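Local coordinates for protein trans-2-enoyl-CoA reductase [NADH] (PDB 4GGO) that catalyses the NADH-dependent reduction of the carbon-carbon double bond of trans-2-enoyl-CoA substrates such as crotonyl-CoA, a step of bacterial fatty acid synthesis, at residues 101-106 with 112-117; 132-137 with 220-225; 208-213 with 272-277; 279-284 with 376-381; 292-297 with 351-356. One frame throughout, in Å; residues are numbered along the deposited sequence.

Contacts 1 to 3 belong to the Rossmann sheet and its helices; contacts 4 and 5 lie on the other side of the chain's centre from contact 2. Contacts 1 and 3 reach the parallel sheet at its outermost strand 114-118 and at strand 270-276, their centres about 24 Å apart. Contact 2 touches contact 1 through Tyr113 OH and Glu133 OE2, 2.5 Å apart. Contact 4 holds the NAD-binding residues Leu280, Val281 and Thr282 on the loop that follows strand 270-276 of contact 3. Contact 5 meets contact 4 where Leu295 CD1 lies 3.4 Å from Leu280 O, and its Tyr294 side chain comes within about 3 Å of that of the substrate-binding Tyr234.

Contact 1: residues 101-106 with 112-117; sequences LAFDEA and LYSVTI
Asp104 OD2 takes two donors, Thr116 OG1 and a bridging water, while Asp104 OD1 takes Ser114 OG. Ser114 OG donates to Asp104 OD1 at 2.7 Å, meeting that oxygen nearly along its C-O axis, while Thr116 OG1 donates to Asp104 OD2 at 2.8 Å and uses the syn lone pair, on the side of the other oxygen. Each carboxylate oxygen thus has its own hydroxyl, which fixes the rotation of the group. Water 1 adds a third link: it donates to Asp104 OD2 at 3.0 Å and accepts from Thr116 N at 3.2 Å, so Thr116 N is linked to that oxygen through the water. Both serine and threonine project from the face of the strand that looks at the helix, as expected for alternate residues. This is the helix-to-strand packing of a Rossmann beta-alpha-beta unit, in which helix 95-110 crosses over from strand 77-82 to the edge strand 114-118; the axes of the two short segments are 8.6 Å apart and run at 159°, close to antiparallel. Ser114 OG, anti to its backbone nitrogen (chi1 180°), also reaches Phe103, where it lies in the ring plane 3.2 Å from CE1 at the edge. Phe103 also packs against helix 61-74 and meets the Phe72 ring edge-to-face. Arg67 of that helix donates through NH1 to Thr116 OG1, which probably helps to position the hydroxyl that holds Asp104, and the side chain of Thr116 is about 4 Å from that of the NAD-binding Cys58.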
# COMPACT_ATOMS: atom_id res chain seq x y z
N LEU A 101 2.13 -16.83 0.35
CA LEU A 101 2.36 -18.17 0.85
C LEU A 101 2.49 -18.16 2.37
O LEU A 101 1.92 -19.00 3.06
CB LEU A 101 3.62 -18.78 0.23
CG LEU A 101 3.61 -19.03 -1.27
CD1 LEU A 101 4.90 -19.72 -1.70
CD2 LEU A 101 2.40 -19.84 -1.69
N ALA A 102 3.23 -17.18 2.88
CA ALA A 102 3.42 -17.02 4.32
C ALA A 102 2.10 -16.72 5.01
O ALA A 102 1.80 -17.28 6.06
CB ALA A 102 4.44 -15.94 4.60
N PHE A 103 1.31 -15.83 4.42
CA PHE A 103 0.03 -15.44 4.99
C PHE A 103 -0.92 -16.63 5.09
O PHE A 103 -1.45 -16.93 6.16
CB PHE A 103 -0.63 -14.33 4.18
CG PHE A 103 -1.94 -13.86 4.74
CD1 PHE A 103 -3.13 -14.46 4.37
CD2 PHE A 103 -1.98 -12.82 5.66
CE1 PHE A 103 -4.34 -14.04 4.90
CE2 PHE A 103 -3.18 -12.38 6.19
CZ PHE A 103 -4.36 -13.00 5.81
N ASP A 104 -1.15 -17.30 3.96
CA ASP A 104 -2.09 -18.42 3.90
C ASP A 104 -1.67 -19.55 4.84
O ASP A 104 -2.52 -20.20 5.45
CB ASP A 104 -2.23 -18.93 2.47
CG ASP A 104 -3.00 -17.98 1.58
OD1 ASP A 104 -3.82 -17.20 2.11
OD2 ASP A 104 -2.79 -18.00 0.35
N GLU A 105 -0.37 -19.78 4.95
CA GLU A 105 0.16 -20.79 5.85
C GLU A 105 -0.13 -20.42 7.30
O GLU A 105 -0.51 -21.27 8.11
CB GLU A 105 1.66 -20.97 5.63
CG GLU A 105 2.30 -22.05 6.48
CD GLU A 105 3.62 -22.53 5.91
OE1 GLU A 105 3.74 -22.61 4.67
OE2 GLU A 105 4.55 -22.82 6.70
N ALA A 106 0.04 -19.14 7.63
CA ALA A 106 -0.23 -18.65 8.97
C ALA A 106 -1.72 -18.68 9.27
O ALA A 106 -2.14 -19.05 10.37
CB ALA A 106 0.32 -17.25 9.15
N LEU A 112 -8.19 -20.01 10.31
CA LEU A 112 -8.94 -18.96 9.63
C LEU A 112 -9.16 -19.31 8.16
O LEU A 112 -8.30 -19.92 7.52
CB LEU A 112 -8.19 -17.63 9.72
CG LEU A 112 -7.90 -17.07 11.12
CD1 LEU A 112 -7.02 -15.83 11.02
CD2 LEU A 112 -9.19 -16.76 11.85
N TYR A 113 -10.31 -18.92 7.63
CA TYR A 113 -10.57 -19.06 6.20
C TYR A 113 -9.76 -18.02 5.44
O TYR A 113 -9.84 -16.82 5.72
CB TYR A 113 -12.05 -18.89 5.89
CG TYR A 113 -12.34 -18.76 4.41
CD1 TYR A 113 -12.43 -19.88 3.59
CD2 TYR A 113 -12.53 -17.51 3.83
CE1 TYR A 113 -12.70 -19.76 2.24
CE2 TYR A 113 -12.80 -17.38 2.48
CZ TYR A 113 -12.88 -18.51 1.69
OH TYR A 113 -13.14 -18.38 0.34
N SER A 114 -8.97 -18.48 4.47
CA SER A 114 -8.16 -17.58 3.66
C SER A 114 -7.94 -18.14 2.26
O SER A 114 -7.36 -19.21 2.09
CB SER A 114 -6.82 -17.31 4.33
OG SER A 114 -6.02 -16.45 3.55
N VAL A 115 -8.42 -17.41 1.26
CA VAL A 115 -8.23 -17.79 -0.13
C VAL A 115 -7.56 -16.66 -0.91
O VAL A 115 -8.01 -15.51 -0.85
CB VAL A 115 -9.56 -18.17 -0.81
CG1 VAL A 115 -9.39 -18.28 -2.32
CG2 VAL A 115 -10.08 -19.48 -0.23
N THR A 116 -6.49 -16.98 -1.62
CA THR A 116 -5.78 -16.00 -2.42
C THR A 116 -5.97 -16.28 -3.91
O THR A 116 -5.67 -17.38 -4.38
CB THR A 116 -4.28 -15.98 -2.10
OG1 THR A 116 -4.09 -15.73 -0.70
CG2 THR A 116 -3.57 -14.89 -2.90
N ILE A 117 -6.48 -15.30 -4.64
CA ILE A 117 -6.63 -15.42 -6.08
C ILE A 117 -5.53 -14.65 -6.80
O ILE A 117 -5.44 -13.42 -6.69
CB ILE A 117 -8.01 -14.92 -6.55
CG1 ILE A 117 -9.12 -15.79 -5.94
CG2 ILE A 117 -8.10 -14.94 -8.07
CD1 ILE A 117 -10.51 -15.43 -6.40
O HOH W 1 -4.83 -19.63 -1.12

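Contact 2: residues 132-137 with 220-225; sequences EEAKKK and EGLLEE
Lys135 reaches from helix 124-136 over Leu222 to Glu220. Its CB leaves the helix without heading straight for the other segment, and CG stands beside the backbone N, anti to the carbonyl carbon (chi1 -77°). Bends at chi2, -72°, and at chi4, 54°, then turn the chain toward the partner and set its tip against the glutamate. CE is the first atom of the chain to come close: it lies 4.0 Å from Leu222 CD2 and 3.3 Å from the carbonyl oxygen Glu220 O. Beyond it, NZ meets Glu220 OE1 in a salt bridge. The modelled separation of NZ and OE1, 2.4 Å, is very short; the length is doubtful, though the two groups are placed as a salt bridge. The two side chains cross at about a right angle.

Beside the salt bridge lies the apolar part of the contact. Ala134 CB meets Leu222 CD1 at 3.8 Å, and Leu222 CD2 is nearly as close, so the methyl group faces both branches of the leucine fork. Leu222 also packs on Ile131 of the same helix, and its backbone pairs with that of Phe141 in the neighbouring strand. Just before Leu222, helix 208-219 ends in a Schellman motif with Gly221 at positive phi, here joined by a surface salt bridge to the last turn of a Rossmann-fold helix.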
# COMPACT_ATOMS: atom_id res chain seq x y z
N GLU A 132 -17.35 -16.16 -7.72
CA GLU A 132 -17.58 -17.60 -7.65
C GLU A 132 -17.23 -18.17 -6.28
O GLU A 132 -18.00 -18.93 -5.69
CB GLU A 132 -16.78 -18.32 -8.74
CG GLU A 132 -16.89 -19.83 -8.71
CD GLU A 132 -16.24 -20.49 -9.91
OE1 GLU A 132 -15.94 -19.77 -10.89
OE2 GLU A 132 -16.03 -21.72 -9.88
N GLU A 133 -16.06 -17.79 -5.76
CA GLU A 133 -15.62 -18.25 -4.45
C GLU A 133 -16.52 -17.71 -3.34
O GLU A 133 -16.82 -18.41 -2.37
CB GLU A 133 -14.16 -17.85 -4.20
CG GLU A 133 -13.63 -18.22 -2.82
CD GLU A 133 -13.61 -19.72 -2.58
OE1 GLU A 133 -13.53 -20.49 -3.56
OE2 GLU A 133 -13.66 -20.12 -1.40
N ALA A 134 -16.96 -16.46 -3.50
CA ALA A 134 -17.86 -15.84 -2.53
C ALA A 134 -19.23 -16.50 -2.54
O ALA A 134 -19.84 -16.70 -1.49
CB ALA A 134 -17.99 -14.35 -2.81
N LYS A 135 -19.72 -16.84 -3.73
CA LYS A 135 -20.99 -17.54 -3.88
C LYS A 135 -20.93 -18.93 -3.26
O LYS A 135 -21.89 -19.40 -2.66
CB LYS A 135 -21.37 -17.65 -5.36
CG LYS A 135 -21.91 -16.36 -5.96
CD LYS A 135 -23.31 -16.06 -5.46
CE LYS A 135 -23.81 -14.72 -5.98
NZ LYS A 135 -23.72 -14.64 -7.47
N LYS A 136 -19.78 -19.58 -3.42
CA LYS A 136 -19.60 -20.96 -2.97
C LYS A 136 -19.64 -21.09 -1.45
O LYS A 136 -20.16 -22.08 -0.92
CB LYS A 136 -18.26 -21.49 -3.49
CG LYS A 136 -17.96 -22.93 -3.11
CD LYS A 136 -16.47 -23.23 -3.23
CE LYS A 136 -15.89 -22.74 -4.55
NZ LYS A 136 -14.46 -23.12 -4.73
N LYS A 137 -19.10 -20.10 -0.76
CA LYS A 137 -18.97 -20.18 0.70
C LYS A 137 -20.02 -19.34 1.42
O LYS A 137 -19.98 -19.21 2.64
CB LYS A 137 -17.56 -19.74 1.12
CG LYS A 137 -16.44 -20.51 0.44
CD LYS A 137 -16.42 -21.97 0.87
CE LYS A 137 -16.06 -22.12 2.34
NZ LYS A 137 -15.94 -23.55 2.75
N GLU A 220 -24.24 -8.95 -7.83
CA GLU A 220 -24.32 -10.35 -7.43
C GLU A 220 -24.82 -10.51 -6.00
O GLU A 220 -24.94 -11.63 -5.49
CB GLU A 220 -22.95 -11.02 -7.57
CG GLU A 220 -22.45 -11.11 -9.00
CD GLU A 220 -23.13 -12.21 -9.79
OE1 GLU A 220 -23.92 -12.98 -9.20
OE2 GLU A 220 -22.88 -12.30 -11.01
N GLY A 221 -25.12 -9.39 -5.34
CA GLY A 221 -25.60 -9.40 -3.97
C GLY A 221 -24.55 -9.89 -3.00
O GLY A 221 -24.86 -10.62 -2.05
N LEU A 222 -23.30 -9.49 -3.22
CA LEU A 222 -22.19 -9.93 -2.39
C LEU A 222 -21.72 -8.84 -1.43
O LEU A 222 -20.63 -8.93 -0.87
CB LEU A 222 -21.03 -10.42 -3.25
CG LEU A 222 -21.30 -11.65 -4.11
CD1 LEU A 222 -20.10 -11.99 -4.97
CD2 LEU A 222 -21.68 -12.84 -3.23
N LEU A 223 -22.55 -7.82 -1.25
CA LEU A 223 -22.23 -6.74 -0.32
C LEU A 223 -23.20 -6.73 0.85
O LEU A 223 -24.42 -6.65 0.66
CB LEU A 223 -22.27 -5.38 -1.03
CG LEU A 223 -21.38 -5.21 -2.26
CD1 LEU A 223 -21.41 -3.77 -2.74
CD2 LEU A 223 -19.96 -5.65 -1.96
N GLU A 224 -22.67 -6.82 2.06
CA GLU A 224 -23.48 -6.71 3.26
C GLU A 224 -23.94 -5.26 3.42
O GLU A 224 -23.24 -4.34 3.01
CB GLU A 224 -22.69 -7.15 4.49
CG GLU A 224 -23.52 -7.22 5.77
CD GLU A 224 -24.70 -8.16 5.65
OE1 GLU A 224 -24.51 -9.39 5.80
OE2 GLU A 224 -25.82 -7.68 5.39
N GLU A 225 -25.13 -5.08 3.99
CA GLU A 225 -25.65 -3.74 4.25
C GLU A 225 -24.67 -2.95 5.10
O GLU A 225 -24.26 -3.40 6.17
CB GLU A 225 -27.01 -3.83 4.96
CG GLU A 225 -27.70 -2.49 5.19
CD GLU A 225 -28.42 -1.99 3.96
OE1 GLU A 225 -28.55 -2.76 2.98
OE2 GLU A 225 -28.87 -0.82 3.97

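Contact 3: residues 208-213 with 272-277; sequences EDWERW and AFVSVN
Apolar contact dominates here, and a single side chain, Trp210, supplies all of it from the helix. The six-membered ring meets the strand through CZ2, CH2 and CZ3: CZ2 lies 4.3 Å from Ala272 CB and CZ3 lies 4.5 Å from Val274 CG2. Both methyl groups approach the indole obliquely. With CG anti to the backbone N (chi1 180°), the ring extends away from its helix and spans the gap to the strand, whose short axis is 12.1 Å from that of the helix.

The setting is the Rossmann sheet of this reductase, where helix 208-219 packs over the parallel strands 227-233 and 270-276; the two short segments run at 149°, nearer antiparallel than parallel. The Val274 side chain is about 5 Å from that of the NAD-binding Lys253.

Among contacts with polar atoms, the backbone oxygen Phe273 O comes to 3.5 Å from Trp210 CH2, again obliquely to the ring, while the CB of Phe273 leaves its backbone away from the helix. At the opposite, pyrrole end of the indole, Trp210 NE1 is satisfied outside the two segments, by a hydrogen bond to Thr229 OG1 of strand 227-233. The same ring meets Tyr146 with the planes at about 35° and packs on Leu256 and Ala260 of helix 248-266.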
# COMPACT_ATOMS: atom_id res chain seq x y z
N GLU A 208 -11.69 3.87 -11.57
CA GLU A 208 -12.51 3.10 -12.51
C GLU A 208 -12.65 1.63 -12.11
O GLU A 208 -13.76 1.11 -12.01
CB GLU A 208 -11.98 3.21 -13.94
CG GLU A 208 -12.25 4.55 -14.60
CD GLU A 208 -12.03 4.51 -16.11
OE1 GLU A 208 -11.48 3.50 -16.61
OE2 GLU A 208 -12.41 5.48 -16.79
N ASP A 209 -11.52 0.97 -11.87
CA ASP A 209 -11.54 -0.45 -11.52
C ASP A 209 -12.20 -0.68 -10.17
O ASP A 209 -12.89 -1.68 -9.97
CB ASP A 209 -10.12 -1.02 -11.50
CG ASP A 209 -10.10 -2.51 -11.22
OD1 ASP A 209 -10.79 -3.26 -11.94
OD2 ASP A 209 -9.41 -2.92 -10.27
N TRP A 210 -11.97 0.24 -9.24
CA TRP A 210 -12.57 0.18 -7.91
C TRP A 210 -14.09 0.14 -8.03
O TRP A 210 -14.75 -0.73 -7.46
CB TRP A 210 -12.14 1.40 -7.10
CG TRP A 210 -12.69 1.46 -5.71
CD1 TRP A 210 -13.16 0.42 -4.96
CD2 TRP A 210 -12.85 2.64 -4.91
NE1 TRP A 210 -13.59 0.88 -3.74
CE2 TRP A 210 -13.41 2.23 -3.68
CE3 TRP A 210 -12.57 3.99 -5.10
CZ2 TRP A 210 -13.69 3.13 -2.65
CZ3 TRP A 210 -12.85 4.89 -4.09
CH2 TRP A 210 -13.40 4.45 -2.88
N GLU A 211 -14.64 1.09 -8.78
CA GLU A 211 -16.08 1.18 -8.99
C GLU A 211 -16.59 -0.05 -9.73
O GLU A 211 -17.70 -0.52 -9.48
CB GLU A 211 -16.42 2.45 -9.76
CG GLU A 211 -17.91 2.78 -9.79
CD GLU A 211 -18.20 4.12 -10.44
OE1 GLU A 211 -17.40 4.55 -11.30
OE2 GLU A 211 -19.21 4.75 -10.08
N ARG A 212 -15.77 -0.58 -10.64
CA ARG A 212 -16.14 -1.77 -11.39
C ARG A 212 -16.23 -2.98 -10.46
O ARG A 212 -17.14 -3.79 -10.59
CB ARG A 212 -15.13 -2.04 -12.51
CG ARG A 212 -15.61 -3.02 -13.56
CD ARG A 212 -14.54 -3.27 -14.62
NE ARG A 212 -15.01 -4.16 -15.68
CZ ARG A 212 -15.43 -3.73 -16.87
NH1 ARG A 212 -15.44 -2.44 -17.15
NH2 ARG A 212 -15.84 -4.61 -17.78
N TRP A 213 -15.29 -3.08 -9.53
CA TRP A 213 -15.31 -4.13 -8.52
C TRP A 213 -16.58 -4.06 -7.69
O TRP A 213 -17.25 -5.07 -7.47
CB TRP A 213 -14.09 -4.04 -7.61
CG TRP A 213 -12.89 -4.81 -8.09
CD1 TRP A 213 -11.82 -4.31 -8.78
CD2 TRP A 213 -12.64 -6.21 -7.92
NE1 TRP A 213 -10.92 -5.31 -9.05
CE2 TRP A 213 -11.40 -6.49 -8.53
CE3 TRP A 213 -13.35 -7.25 -7.32
CZ2 TRP A 213 -10.86 -7.77 -8.55
CZ3 TRP A 213 -12.80 -8.52 -7.34
CH2 TRP A 213 -11.57 -8.77 -7.95
N ALA A 272 -18.32 4.32 1.31
CA ALA A 272 -17.08 4.40 0.54
C ALA A 272 -16.24 5.60 0.95
O ALA A 272 -16.75 6.70 1.14
CB ALA A 272 -17.40 4.46 -0.95
N PHE A 273 -14.93 5.38 1.09
CA PHE A 273 -14.02 6.44 1.47
C PHE A 273 -12.70 6.33 0.71
O PHE A 273 -12.26 5.24 0.37
CB PHE A 273 -13.69 6.38 2.96
CG PHE A 273 -14.89 6.40 3.86
CD1 PHE A 273 -15.44 7.60 4.28
CD2 PHE A 273 -15.46 5.22 4.30
CE1 PHE A 273 -16.54 7.62 5.11
CE2 PHE A 273 -16.56 5.23 5.14
CZ PHE A 273 -17.10 6.44 5.54
N VAL A 274 -12.08 7.48 0.45
CA VAL A 274 -10.67 7.49 0.11
C VAL A 274 -9.91 7.62 1.42
O VAL A 274 -10.20 8.51 2.22
CB VAL A 274 -10.31 8.67 -0.82
CG1 VAL A 274 -8.79 8.79 -0.94
CG2 VAL A 274 -10.94 8.49 -2.19
N SER A 275 -8.97 6.72 1.65
CA SER A 275 -8.15 6.79 2.85
C SER A 275 -6.77 7.32 2.49
O SER A 275 -6.01 6.67 1.77
CB SER A 275 -8.03 5.41 3.51
OG SER A 275 -7.26 5.49 4.70
N VAL A 276 -6.45 8.51 2.98
CA VAL A 276 -5.15 9.11 2.72
C VAL A 276 -4.16 8.63 3.77
O VAL A 276 -4.29 8.95 4.95
CB VAL A 276 -5.22 10.65 2.74
CG1 VAL A 276 -3.92 11.24 2.20
CG2 VAL A 276 -6.40 11.13 1.92
N ASN A 277 -3.18 7.85 3.32
CA ASN A 277 -2.19 7.28 4.23
C ASN A 277 -0.89 8.08 4.24
O ASN A 277 -0.73 9.03 3.48
CB ASN A 277 -1.91 5.82 3.85
CG ASN A 277 -3.15 4.95 3.95
OD1 ASN A 277 -4.26 5.43 4.20
ND2 ASN A 277 -2.97 3.64 3.76

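Contact 4: residues 279-284 with 376-381; sequences GLVTRA and HDFLAS
Val281 belongs to the NAD-binding loop Leu280-Val281-Thr282, which follows strand 270-276 of the Rossmann fold, and it packs on helix 371-380 with both branches. Its chi1 of 177° places CG1 anti to the backbone N and CG2 anti to the carbonyl carbon, so the two methyls divide between successive residues of the helix. CG2 goes to Asp377, 4.0 Å from CB. CG1 goes to Phe378, 4.1 Å from CB and also beside CA, while at the ring it stands near the plane, by the CD1 edge. The valine and phenylalanine side chains cross at about a right angle. Phe378 keeps its own CG anti to the backbone N (chi1 178°), which lets CA, CB and the CD1 edge all lie beside Val281 CG1.

Asp377 differs, with CG beside its backbone N (chi1 -71°). Its CB serves the apolar contact while the carboxylate is directed to a water. The surrounding cover includes Phe299 of helix 291-305, which touches both Val281 and Asp377. Water 2 bridges the loop and the helix: it accepts from Val281 N at 3.1 Å and donates to Asp377 OD2 at 2.6 Å.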
# COMPACT_ATOMS: atom_id res chain seq x y z
N GLY A 279 3.33 8.77 3.96
CA GLY A 279 4.33 8.49 2.96
C GLY A 279 5.21 7.33 3.35
O GLY A 279 5.50 7.13 4.53
N LEU A 280 5.63 6.55 2.36
CA LEU A 280 6.47 5.39 2.60
C LEU A 280 7.32 5.09 1.37
O LEU A 280 7.04 5.59 0.28
CB LEU A 280 5.62 4.16 2.93
CG LEU A 280 4.96 3.44 1.75
CD1 LEU A 280 4.52 2.04 2.16
CD2 LEU A 280 3.77 4.22 1.20
N VAL A 281 8.35 4.28 1.55
CA VAL A 281 9.20 3.87 0.44
C VAL A 281 8.43 2.94 -0.48
O VAL A 281 7.96 1.88 -0.06
CB VAL A 281 10.47 3.15 0.92
CG1 VAL A 281 11.29 2.68 -0.27
CG2 VAL A 281 11.29 4.07 1.82
N THR A 282 8.29 3.34 -1.74
CA THR A 282 7.65 2.49 -2.73
C THR A 282 8.59 2.23 -3.90
O THR A 282 9.69 2.78 -3.96
CB THR A 282 6.33 3.11 -3.27
OG1 THR A 282 6.62 4.30 -4.00
CG2 THR A 282 5.39 3.43 -2.12
N ARG A 283 8.14 1.39 -4.83
CA ARG A 283 8.93 1.04 -6.00
C ARG A 283 9.25 2.27 -6.85
O ARG A 283 10.30 2.34 -7.50
CB ARG A 283 8.19 0.01 -6.85
CG ARG A 283 8.95 -0.51 -8.05
CD ARG A 283 8.06 -1.37 -8.93
NE ARG A 283 8.77 -1.90 -10.09
CZ ARG A 283 9.29 -3.12 -10.16
NH1 ARG A 283 9.17 -3.95 -9.13
NH2 ARG A 283 9.92 -3.52 -11.25
N ALA A 284 8.36 3.25 -6.83
CA ALA A 284 8.48 4.43 -7.68
C ALA A 284 9.14 5.63 -7.00
O ALA A 284 9.38 6.65 -7.64
CB ALA A 284 7.12 4.82 -8.24
N HIS A 376 16.42 0.03 4.97
CA HIS A 376 15.74 -1.11 5.56
C HIS A 376 14.37 -1.33 4.93
O HIS A 376 14.03 -2.45 4.55
CB HIS A 376 15.59 -0.94 7.07
CG HIS A 376 14.83 -2.05 7.73
ND1 HIS A 376 15.34 -3.32 7.87
CD2 HIS A 376 13.59 -2.08 8.26
CE1 HIS A 376 14.44 -4.09 8.47
NE2 HIS A 376 13.37 -3.36 8.72
N ASP A 377 13.58 -0.27 4.83
CA ASP A 377 12.24 -0.36 4.25
C ASP A 377 12.28 -0.80 2.80
O ASP A 377 11.46 -1.61 2.36
CB ASP A 377 11.49 0.96 4.39
CG ASP A 377 11.08 1.26 5.81
OD1 ASP A 377 11.16 0.34 6.66
OD2 ASP A 377 10.67 2.41 6.09
N PHE A 378 13.24 -0.27 2.05
CA PHE A 378 13.42 -0.65 0.65
C PHE A 378 13.78 -2.12 0.52
O PHE A 378 13.28 -2.82 -0.36
CB PHE A 378 14.51 0.22 0.01
CG PHE A 378 14.79 -0.12 -1.43
CD1 PHE A 378 13.99 0.37 -2.44
CD2 PHE A 378 15.87 -0.93 -1.76
CE1 PHE A 378 14.25 0.06 -3.76
CE2 PHE A 378 16.13 -1.25 -3.08
CZ PHE A 378 15.32 -0.75 -4.08
N LEU A 379 14.66 -2.59 1.40
CA LEU A 379 15.15 -3.97 1.35
C LEU A 379 14.15 -4.98 1.93
O LEU A 379 14.03 -6.09 1.42
CB LEU A 379 16.49 -4.08 2.08
CG LEU A 379 17.70 -3.47 1.36
CD1 LEU A 379 18.93 -3.54 2.24
CD2 LEU A 379 17.94 -4.17 0.03
N ALA A 380 13.45 -4.58 2.99
CA ALA A 380 12.51 -5.48 3.66
C ALA A 380 11.29 -5.80 2.80
O ALA A 380 10.63 -6.81 3.01
CB ALA A 380 12.08 -4.90 5.00
N SER A 381 11.01 -4.93 1.83
CA SER A 381 9.90 -5.15 0.91
C SER A 381 10.12 -6.40 0.06
O SER A 381 9.18 -6.99 -0.45
CB SER A 381 9.69 -3.93 0.02
OG SER A 381 9.31 -2.80 0.79
O HOH W 2 8.84 2.93 4.29

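Contact 5: residues 292-297 with 351-356; sequences PLYLAS and KAVSAL
Val353 points its CG1 methyl into the angle between Tyr294 and Ser297, joining helix 291-305, after strand 270-276, to helix 347-359, after the short edge strand 338-339 of the Rossmann sheet. Their short axes pass 9.6 Å apart at 122°, a steep crossing; within these segments four residues touch.

Tyr294 and Val353 meet at about a right angle. The methyl CG1 approaches the ring obliquely at one side, 3.6 Å from CD1 and only slightly farther from CE1. With chi1 at 167°, Tyr294 CG lies anti to the backbone N, and this brings the ring, whose CB bond does not head for the other helix, up to Val353. Its hydroxyl is bound beyond the two segments, to Glu344 OE2 and Gln350 NE2, and its side chain is about 3 Å from that of Tyr234, a substrate-binding residue.

Ser297 takes the adjoining place. Its CB touches Val353 CG1 at 3.9 Å and, on Leu356, the CD2 branch at 4.0 Å, so the serine carbon serves as an apolar surface. The side chain of Leu356 also packs on Val301, one turn farther along helix 291-305. The serine hydroxyl turns back to its own helix, where Leu293 O accepts both Ser297 N and Ser297 OG from opposite faces of its plane; the OG bond measures 2.7 Å.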
# COMPACT_ATOMS: atom_id res chain seq x y z
N PRO A 292 12.50 10.93 -1.97
CA PRO A 292 13.42 10.15 -1.13
C PRO A 292 14.06 10.98 -0.02
O PRO A 292 14.27 10.46 1.08
CB PRO A 292 14.49 9.69 -2.12
CG PRO A 292 13.82 9.73 -3.45
CD PRO A 292 12.93 10.93 -3.38
N LEU A 293 14.36 12.24 -0.31
CA LEU A 293 14.94 13.13 0.69
C LEU A 293 13.91 13.49 1.75
O LEU A 293 14.23 13.57 2.94
CB LEU A 293 15.49 14.40 0.04
CG LEU A 293 16.04 15.45 1.01
CD1 LEU A 293 17.20 14.88 1.82
CD2 LEU A 293 16.48 16.70 0.26
N TYR A 294 12.68 13.72 1.32
CA TYR A 294 11.58 14.03 2.23
C TYR A 294 11.32 12.87 3.18
O TYR A 294 11.24 13.06 4.40
CB TYR A 294 10.31 14.36 1.44
CG TYR A 294 9.07 14.39 2.30
CD1 TYR A 294 8.87 15.40 3.23
CD2 TYR A 294 8.09 13.41 2.17
CE1 TYR A 294 7.73 15.43 4.01
CE2 TYR A 294 6.95 13.44 2.95
CZ TYR A 294 6.77 14.45 3.87
OH TYR A 294 5.64 14.48 4.65
N LEU A 295 11.18 11.67 2.63
CA LEU A 295 10.90 10.47 3.42
C LEU A 295 12.01 10.17 4.42
O LEU A 295 11.73 9.85 5.58
CB LEU A 295 10.68 9.26 2.52
CG LEU A 295 9.39 9.24 1.70
CD1 LEU A 295 9.35 8.02 0.80
CD2 LEU A 295 8.18 9.26 2.63
N ALA A 296 13.25 10.28 3.98
CA ALA A 296 14.40 10.07 4.86
C ALA A 296 14.39 11.08 6.01
O ALA A 296 14.71 10.74 7.15
CB ALA A 296 15.70 10.17 4.07
N SER A 297 14.01 12.31 5.69
CA SER A 297 13.91 13.36 6.70
C SER A 297 12.68 13.13 7.58
O SER A 297 12.73 13.35 8.79
CB SER A 297 13.83 14.73 6.03
OG SER A 297 14.94 14.93 5.17
N LYS A 351 7.28 21.31 9.81
CA LYS A 351 8.25 22.38 9.99
C LYS A 351 9.63 21.82 10.33
O LYS A 351 10.65 22.34 9.88
CB LYS A 351 7.78 23.37 11.06
CG LYS A 351 6.63 24.24 10.58
CD LYS A 351 6.40 25.42 11.51
CE LYS A 351 5.99 24.96 12.90
NZ LYS A 351 5.60 26.11 13.76
N ALA A 352 9.66 20.75 11.12
CA ALA A 352 10.91 20.09 11.46
C ALA A 352 11.53 19.42 10.24
O ALA A 352 12.75 19.45 10.05
CB ALA A 352 10.68 19.07 12.57
N VAL A 353 10.68 18.82 9.40
CA VAL A 353 11.15 18.17 8.18
C VAL A 353 11.69 19.20 7.19
O VAL A 353 12.75 18.99 6.58
CB VAL A 353 10.04 17.34 7.51
CG1 VAL A 353 10.49 16.83 6.15
CG2 VAL A 353 9.63 16.18 8.40
N SER A 354 10.97 20.30 7.02
CA SER A 354 11.37 21.36 6.10
C SER A 354 12.70 21.99 6.50
O SER A 354 13.55 22.25 5.65
CB SER A 354 10.29 22.44 6.01
OG SER A 354 9.14 21.95 5.35
N ALA A 355 12.88 22.22 7.80
CA ALA A 355 14.13 22.77 8.30
C ALA A 355 15.27 21.78 8.09
O ALA A 355 16.39 22.17 7.75
CB ALA A 355 14.00 23.13 9.77
N LEU A 356 14.97 20.50 8.27
CA LEU A 356 15.96 19.45 8.13
C LEU A 356 16.43 19.30 6.69
O LEU A 356 17.63 19.14 6.44
CB LEU A 356 15.40 18.12 8.65
CG LEU A 356 16.38 16.96 8.79
CD1 LEU A 356 17.58 17.37 9.64
CD2 LEU A 356 15.69 15.74 9.40